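Local atomic coordinates of zona occludens toxin N-terminal domain-containing protein (Neisseria meningitidis MC58, PDB entry 2R2A), a protein that belongs to the zonular occludens toxin family and, through this N-terminal domain of P-loop NTPase type, probably binds nucleotide. Residues V91-A102 with I126-D137. Sequence-based numbering, arbitrary orientation.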
ATOM      1  N   VAL A  91       4.343  -5.581   0.558  1.00 21.33           N
ATOM      2  CA  VAL A  91       4.190  -4.755   1.747  1.00 21.41           C
ATOM      3  C   VAL A  91       2.920  -3.938   1.530  1.00 21.01           C
ATOM      4  O   VAL A  91       2.781  -3.363   0.466  1.00 20.87           O
ATOM      5  CB  VAL A  91       5.399  -3.801   1.897  1.00 21.09           C
ATOM      6  CG1 VAL A  91       5.163  -2.822   3.007  1.00 23.90           C
ATOM      7  CG2 VAL A  91       6.740  -4.592   2.141  1.00 24.09           C
ATOM      8  N   ILE A  92       1.988  -3.937   2.485  1.00 20.69           N
ATOM      9  CA  ILE A  92       0.738  -3.151   2.348  1.00 20.85           C
ATOM     10  C   ILE A  92       0.651  -2.251   3.580  1.00 20.82           C
ATOM     11  O   ILE A  92       0.580  -2.756   4.728  1.00 21.22           O
ATOM     12  CB  ILE A  92      -0.532  -4.060   2.294  1.00 19.89           C
ATOM     13  CG1 ILE A  92      -0.397  -5.063   1.124  1.00 22.34           C
ATOM     14  CG2 ILE A  92      -1.832  -3.214   2.258  1.00 20.10           C
ATOM     15  CD1 ILE A  92      -1.399  -6.278   1.188  1.00 20.89           C
ATOM     16  N   VAL A  93       0.667  -0.935   3.358  1.00 20.63           N
ATOM     17  CA  VAL A  93       0.748  -0.034   4.495  1.00 19.98           C
ATOM     18  C   VAL A  93      -0.533   0.785   4.469  1.00 20.86           C
ATOM     19  O   VAL A  93      -0.773   1.552   3.544  1.00 19.75           O
ATOM     20  CB  VAL A  93       2.027   0.833   4.435  1.00 20.68           C
ATOM     21  CG1 VAL A  93       2.013   1.886   5.518  1.00 20.07           C
ATOM     22  CG2 VAL A  93       3.307  -0.063   4.613  1.00 19.58           C
ATOM     23  N   ASP A  94      -1.380   0.581   5.458  1.00 21.27           N
ATOM     24  CA  ASP A  94      -2.586   1.395   5.593  1.00 21.91           C
ATOM     25  C   ASP A  94      -2.214   2.722   6.309  1.00 21.76           C
ATOM     26  O   ASP A  94      -1.346   2.750   7.225  1.00 22.08           O
ATOM     27  CB  ASP A  94      -3.652   0.609   6.365  1.00 22.48           C
ATOM     28  CG  ASP A  94      -4.999   1.308   6.363  1.00 28.61           C
ATOM     29  OD1 ASP A  94      -5.314   1.961   5.351  1.00 32.17           O
ATOM     30  OD2 ASP A  94      -5.739   1.207   7.358  1.00 32.31           O
ATOM     31  N   GLU A  95      -2.864   3.804   5.906  1.00 20.83           N
ATOM     32  CA  GLU A  95      -2.582   5.161   6.443  1.00 21.43           C
ATOM     33  C   GLU A  95      -1.074   5.416   6.361  1.00 20.80           C
ATOM     34  O   GLU A  95      -0.412   5.692   7.355  1.00 19.96           O
ATOM     35  CB  GLU A  95      -3.134   5.341   7.878  1.00 21.77           C
ATOM     36  CG  GLU A  95      -4.712   5.416   7.950  1.00 25.85           C
ATOM     37  CD  GLU A  95      -5.373   6.569   7.095  1.00 25.59           C
ATOM     38  OE1 GLU A  95      -5.261   7.756   7.425  1.00 25.09           O
ATOM     39  OE2 GLU A  95      -6.019   6.269   6.068  1.00 30.46           O
ATOM     40  N   ALA A  96      -0.555   5.304   5.143  1.00 20.44           N
ATOM     41  CA  ALA A  96       0.869   5.282   4.889  1.00 20.16           C
ATOM     42  C   ALA A  96       1.601   6.569   5.243  1.00 19.24           C
ATOM     43  O   ALA A  96       2.838   6.563   5.256  1.00 19.07           O
ATOM     44  CB  ALA A  96       1.127   4.944   3.404  1.00 19.95           C
ATOM     45  N   GLN A  97       0.865   7.677   5.434  1.00 19.13           N
ATOM     46  CA  GLN A  97       1.470   8.933   5.840  1.00 20.13           C
ATOM     47  C   GLN A  97       2.144   8.800   7.205  1.00 21.16           C
ATOM     48  O   GLN A  97       2.960   9.619   7.556  1.00 21.49           O
ATOM     49  CB  GLN A  97       0.445  10.107   5.843  1.00 19.57           C
ATOM     50  CG  GLN A  97      -0.643  10.093   6.904  1.00 20.56           C
ATOM     51  CD  GLN A  97      -1.872   9.228   6.563  1.00 22.78           C
ATOM     52  OE1 GLN A  97      -1.835   8.406   5.678  1.00 21.28           O
ATOM     53  NE2 GLN A  97      -2.962   9.432   7.297  1.00 24.01           N
ATOM     54  N   ASP A  98       1.831   7.730   7.935  1.00 21.73           N
ATOM     55  CA  ASP A  98       2.495   7.427   9.215  1.00 23.38           C
ATOM     56  C   ASP A  98       3.940   6.955   9.043  1.00 23.89           C
ATOM     57  O   ASP A  98       4.729   7.020  10.003  1.00 24.07           O
ATOM     58  CB  ASP A  98       1.698   6.361   9.983  1.00 23.81           C
ATOM     59  CG  ASP A  98       0.353   6.884  10.448  1.00 24.60           C
ATOM     60  OD1 ASP A  98       0.140   8.126  10.412  1.00 28.74           O
ATOM     61  OD2 ASP A  98      -0.506   6.073  10.831  1.00 24.64           O
ATOM     62  N   VAL A  99       4.280   6.479   7.848  1.00 22.33           N
ATOM     63  CA  VAL A  99       5.623   5.926   7.580  1.00 22.43           C
ATOM     64  C   VAL A  99       6.384   6.864   6.655  1.00 22.32           C
ATOM     65  O   VAL A  99       7.580   7.132   6.887  1.00 23.06           O
ATOM     66  CB  VAL A  99       5.550   4.551   6.873  1.00 22.01           C
ATOM     67  CG1 VAL A  99       6.943   3.965   6.695  1.00 23.86           C
ATOM     68  CG2 VAL A  99       4.641   3.605   7.613  1.00 22.45           C
ATOM     69  N   TRP A 100       5.694   7.366   5.618  1.00 21.21           N
ATOM     70  CA  TRP A 100       6.275   8.154   4.535  1.00 19.91           C
ATOM     71  C   TRP A 100       5.479   9.447   4.334  1.00 19.37           C
ATOM     72  O   TRP A 100       4.842   9.630   3.289  1.00 19.84           O
ATOM     73  CB  TRP A 100       6.268   7.346   3.231  1.00 21.30           C
ATOM     74  CG  TRP A 100       7.132   6.086   3.310  1.00 21.33           C
ATOM     75  CD1 TRP A 100       8.476   6.045   3.517  1.00 24.26           C
ATOM     76  CD2 TRP A 100       6.699   4.731   3.206  1.00 23.70           C
ATOM     77  NE1 TRP A 100       8.914   4.742   3.549  1.00 22.18           N
ATOM     78  CE2 TRP A 100       7.851   3.913   3.320  1.00 22.68           C
ATOM     79  CE3 TRP A 100       5.460   4.125   2.970  1.00 23.69           C
ATOM     80  CZ2 TRP A 100       7.790   2.529   3.290  1.00 22.74           C
ATOM     81  CZ3 TRP A 100       5.405   2.744   2.897  1.00 24.77           C
ATOM     82  CH2 TRP A 100       6.571   1.957   3.052  1.00 23.95           C
ATOM     83  N   PRO A 101       5.490  10.344   5.344  1.00 18.90           N
ATOM     84  CA  PRO A 101       4.743  11.596   5.227  1.00 18.35           C
ATOM     85  C   PRO A 101       5.402  12.525   4.193  1.00 18.66           C
ATOM     86  O   PRO A 101       6.606  12.375   3.901  1.00 17.55           O
ATOM     87  CB  PRO A 101       4.883  12.228   6.641  1.00 18.65           C
ATOM     88  CG  PRO A 101       6.179  11.652   7.181  1.00 17.97           C
ATOM     89  CD  PRO A 101       6.229  10.255   6.630  1.00 18.42           C
ATOM     90  N   ALA A 102       4.623  13.478   3.682  1.00 16.95           N
ATOM     91  CA  ALA A 102       5.203  14.602   2.934  1.00 19.18           C
ATOM     92  C   ALA A 102       6.329  15.280   3.781  1.00 19.45           C
ATOM     93  O   ALA A 102       6.207  15.389   5.021  1.00 19.48           O
ATOM     94  CB  ALA A 102       4.132  15.593   2.626  1.00 18.51           C
ATOM     95  N   ILE A 126       4.733  -3.021  -3.290  1.00 21.17           N
ATOM     96  CA  ILE A 126       4.320  -2.190  -2.188  1.00 21.18           C
ATOM     97  C   ILE A 126       2.949  -1.606  -2.534  1.00 20.15           C
ATOM     98  O   ILE A 126       2.741  -1.199  -3.664  1.00 21.46           O
ATOM     99  CB  ILE A 126       5.311  -0.999  -1.989  1.00 20.27           C
ATOM    100  CG1 ILE A 126       6.721  -1.518  -1.652  1.00 21.87           C
ATOM    101  CG2 ILE A 126       4.756  -0.023  -0.904  1.00 20.70           C
ATOM    102  CD1 ILE A 126       7.858  -0.448  -1.758  1.00 22.39           C
ATOM    103  N   PHE A 127       2.009  -1.649  -1.592  1.00 19.40           N
ATOM    104  CA  PHE A 127       0.698  -0.940  -1.732  1.00 19.97           C
ATOM    105  C   PHE A 127       0.650   0.074  -0.603  1.00 19.79           C
ATOM    106  O   PHE A 127       0.856  -0.297   0.557  1.00 19.86           O
ATOM    107  CB  PHE A 127      -0.465  -1.907  -1.558  1.00 19.89           C
ATOM    108  CG  PHE A 127      -0.556  -2.928  -2.644  1.00 19.68           C
ATOM    109  CD1 PHE A 127      -1.388  -2.714  -3.730  1.00 20.21           C
ATOM    110  CD2 PHE A 127       0.255  -4.089  -2.610  1.00 20.76           C
ATOM    111  CE1 PHE A 127      -1.461  -3.661  -4.792  1.00 20.60           C
ATOM    112  CE2 PHE A 127       0.204  -5.024  -3.675  1.00 22.30           C
ATOM    113  CZ  PHE A 127      -0.647  -4.819  -4.739  1.00 22.91           C
ATOM    114  N   VAL A 128       0.308   1.333  -0.911  1.00 19.73           N
ATOM    115  CA  VAL A 128       0.136   2.317   0.153  1.00 19.90           C
ATOM    116  C   VAL A 128      -1.280   2.876   0.042  1.00 18.87           C
ATOM    117  O   VAL A 128      -1.744   3.164  -1.047  1.00 19.11           O
ATOM    118  CB  VAL A 128       1.166   3.487   0.073  1.00 22.09           C
ATOM    119  CG1 VAL A 128       2.533   3.033   0.693  1.00 22.82           C
ATOM    120  CG2 VAL A 128       1.327   3.991  -1.352  1.00 20.98           C
ATOM    121  N   LEU A 129      -1.998   2.878   1.159  1.00 17.75           N
ATOM    122  CA  LEU A 129      -3.358   3.405   1.212  1.00 17.94           C
ATOM    123  C   LEU A 129      -3.300   4.670   2.048  1.00 17.98           C
ATOM    124  O   LEU A 129      -2.575   4.725   3.094  1.00 17.15           O
ATOM    125  CB  LEU A 129      -4.288   2.396   1.904  1.00 18.64           C
ATOM    126  CG  LEU A 129      -4.696   1.141   1.122  1.00 21.75           C
ATOM    127  CD1 LEU A 129      -3.496   0.297   0.854  1.00 25.17           C
ATOM    128  CD2 LEU A 129      -5.749   0.357   1.945  1.00 20.28           C
ATOM    129  N   THR A 130      -4.018   5.712   1.607  1.00 16.20           N
ATOM    130  CA  THR A 130      -4.027   6.888   2.449  1.00 18.02           C
ATOM    131  C   THR A 130      -5.268   7.653   2.009  1.00 16.24           C
ATOM    132  O   THR A 130      -5.903   7.273   1.008  1.00 16.56           O
ATOM    133  CB  THR A 130      -2.705   7.746   2.329  1.00 17.98           C
ATOM    134  OG1 THR A 130      -2.776   8.861   3.252  1.00 20.13           O
ATOM    135  CG2 THR A 130      -2.544   8.317   0.918  1.00 20.14           C
ATOM    136  N   GLN A 131      -5.593   8.725   2.721  1.00 15.90           N
ATOM    137  CA  GLN A 131      -6.774   9.477   2.412  1.00 16.09           C
ATOM    138  C   GLN A 131      -6.563  10.449   1.243  1.00 18.53           C
ATOM    139  O   GLN A 131      -7.545  10.807   0.560  1.00 19.05           O
ATOM    140  CB  GLN A 131      -7.234  10.267   3.659  1.00 16.46           C
ATOM    141  CG  GLN A 131      -7.731   9.286   4.708  1.00 17.26           C
ATOM    142  CD  GLN A 131      -8.000   9.945   6.030  1.00 15.72           C
ATOM    143  OE1 GLN A 131      -8.805  10.843   6.088  1.00 14.98           O
ATOM    144  NE2 GLN A 131      -7.300   9.499   7.099  1.00 16.83           N
ATOM    145  N   GLY A 132      -5.331  10.898   1.026  1.00 17.55           N
ATOM    146  CA  GLY A 132      -5.075  11.854  -0.062  1.00 18.67           C
ATOM    147  C   GLY A 132      -3.604  11.753  -0.440  1.00 18.76           C
ATOM    148  O   GLY A 132      -2.743  11.606   0.434  1.00 19.13           O
ATOM    149  N   PRO A 133      -3.300  11.857  -1.746  1.00 18.44           N
ATOM    150  CA  PRO A 133      -1.910  11.618  -2.140  1.00 17.95           C
ATOM    151  C   PRO A 133      -0.925  12.619  -1.479  1.00 16.85           C
ATOM    152  O   PRO A 133       0.190  12.243  -1.172  1.00 17.47           O
ATOM    153  CB  PRO A 133      -1.918  11.840  -3.681  1.00 18.58           C
ATOM    154  CG  PRO A 133      -3.289  11.906  -4.073  1.00 19.93           C
ATOM    155  CD  PRO A 133      -4.179  12.210  -2.887  1.00 18.61           C
ATOM    156  N   LYS A 134      -1.350  13.866  -1.250  1.00 16.95           N
ATOM    157  CA  LYS A 134      -0.403  14.900  -0.765  1.00 17.39           C
ATOM    158  C   LYS A 134      -0.011  14.752   0.707  1.00 18.09           C
ATOM    159  O   LYS A 134       0.782  15.536   1.220  1.00 17.73           O
ATOM    160  CB  LYS A 134      -0.946  16.292  -1.044  1.00 16.69           C
ATOM    161  CG  LYS A 134      -1.069  16.561  -2.564  1.00 19.20           C
ATOM    162  CD  LYS A 134      -1.711  17.900  -2.773  1.00 20.21           C
ATOM    163  CE  LYS A 134      -1.456  18.379  -4.196  1.00 24.67           C
ATOM    164  NZ  LYS A 134      -2.296  19.558  -4.571  1.00 22.43           N
ATOM    165  N   LEU A 135      -0.529  13.708   1.355  1.00 17.60           N
ATOM    166  CA  LEU A 135      -0.108  13.338   2.705  1.00 18.91           C
ATOM    167  C   LEU A 135       1.200  12.578   2.666  1.00 19.08           C
ATOM    168  O   LEU A 135       1.828  12.415   3.717  1.00 20.12           O
ATOM    169  CB  LEU A 135      -1.207  12.517   3.413  1.00 17.02           C
ATOM    170  CG  LEU A 135      -2.488  13.303   3.786  1.00 18.60           C
ATOM    171  CD1 LEU A 135      -3.629  12.352   4.302  1.00 17.27           C
ATOM    172  CD2 LEU A 135      -2.133  14.336   4.888  1.00 22.96           C
ATOM    173  N   LEU A 136       1.596  12.115   1.460  1.00 19.24           N
ATOM    174  CA  LEU A 136       2.750  11.233   1.282  1.00 19.98           C
ATOM    175  C   LEU A 136       3.952  11.963   0.719  1.00 19.66           C
ATOM    176  O   LEU A 136       3.796  12.924   0.018  1.00 18.99           O
ATOM    177  CB  LEU A 136       2.428  10.055   0.347  1.00 19.79           C
ATOM    178  CG  LEU A 136       1.223   9.216   0.758  1.00 19.73           C
ATOM    179  CD1 LEU A 136       0.970   8.121  -0.269  1.00 25.05           C
ATOM    180  CD2 LEU A 136       1.544   8.588   2.116  1.00 19.89           C
ATOM    181  N   ASP A 137       5.127  11.426   1.018  1.00 19.49           N
ATOM    182  CA  ASP A 137       6.412  11.898   0.510  1.00 21.45           C
ATOM    183  C   ASP A 137       6.340  11.952  -1.023  1.00 21.81           C
ATOM    184  O   ASP A 137       5.924  10.967  -1.659  1.00 21.64           O
ATOM    185  CB  ASP A 137       7.497  10.911   0.968  1.00 21.28           C
ATOM    186  CG  ASP A 137       8.893  11.489   0.894  1.00 25.78           C
ATOM    187  OD1 ASP A 137       9.176  12.217  -0.080  1.00 28.38           O
ATOM    188  OD2 ASP A 137       9.711  11.209   1.817  1.00 29.10           O
TER
HETATM  189  O   HOH W   1       8.667  10.625   4.269  1.00 28.35           O
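Glu95 OE1 takes two amide donors, Gln131 NE2 at 2.7 Å and Gln97 NE2 at 2.8 Å, which reach it from opposite faces of the carboxylate plane; Gln131 comes on the syn side. The Gln97 amide is held at its other end, where Thr130 OG1 donates to Gln97 OE1 (2.6 Å) from 56° out of the carbonyl plane. Gln97 CG sits between the backbone N and the carbonyl carbon (chi1 70°), and a bend at chi2 brings the amide to Glu95 and Thr130. Nearby, Val128 CG1 packs on Ala96 CB and, at 3.6 Å, on Trp100 CZ3, while Leu136 CD2 meets Ala96 CB at 3.9 Å. Strands 91-93 and 126-130 are parallel neighbours in a beta-alpha-beta unit of the P-loop NTPase-like core, with Phe127 N bonded to Val91 O, Val93 N to Phe127 O and Leu129 N to Val93 O; past Val93, Ala96 N bonds to Leu129 O. Ile92 CG1 lies beside Phe127 CD2, with helix 18-28 packed against both residues. Asp137 N bonds to Trp100 O, and the indole NE1 of Trp100 to Asn112 O. A water bridges Pro101 O and Asp137 OD2; Asp137 OD1, at the N-cap of helix 138-141, bonds to Asn139 N.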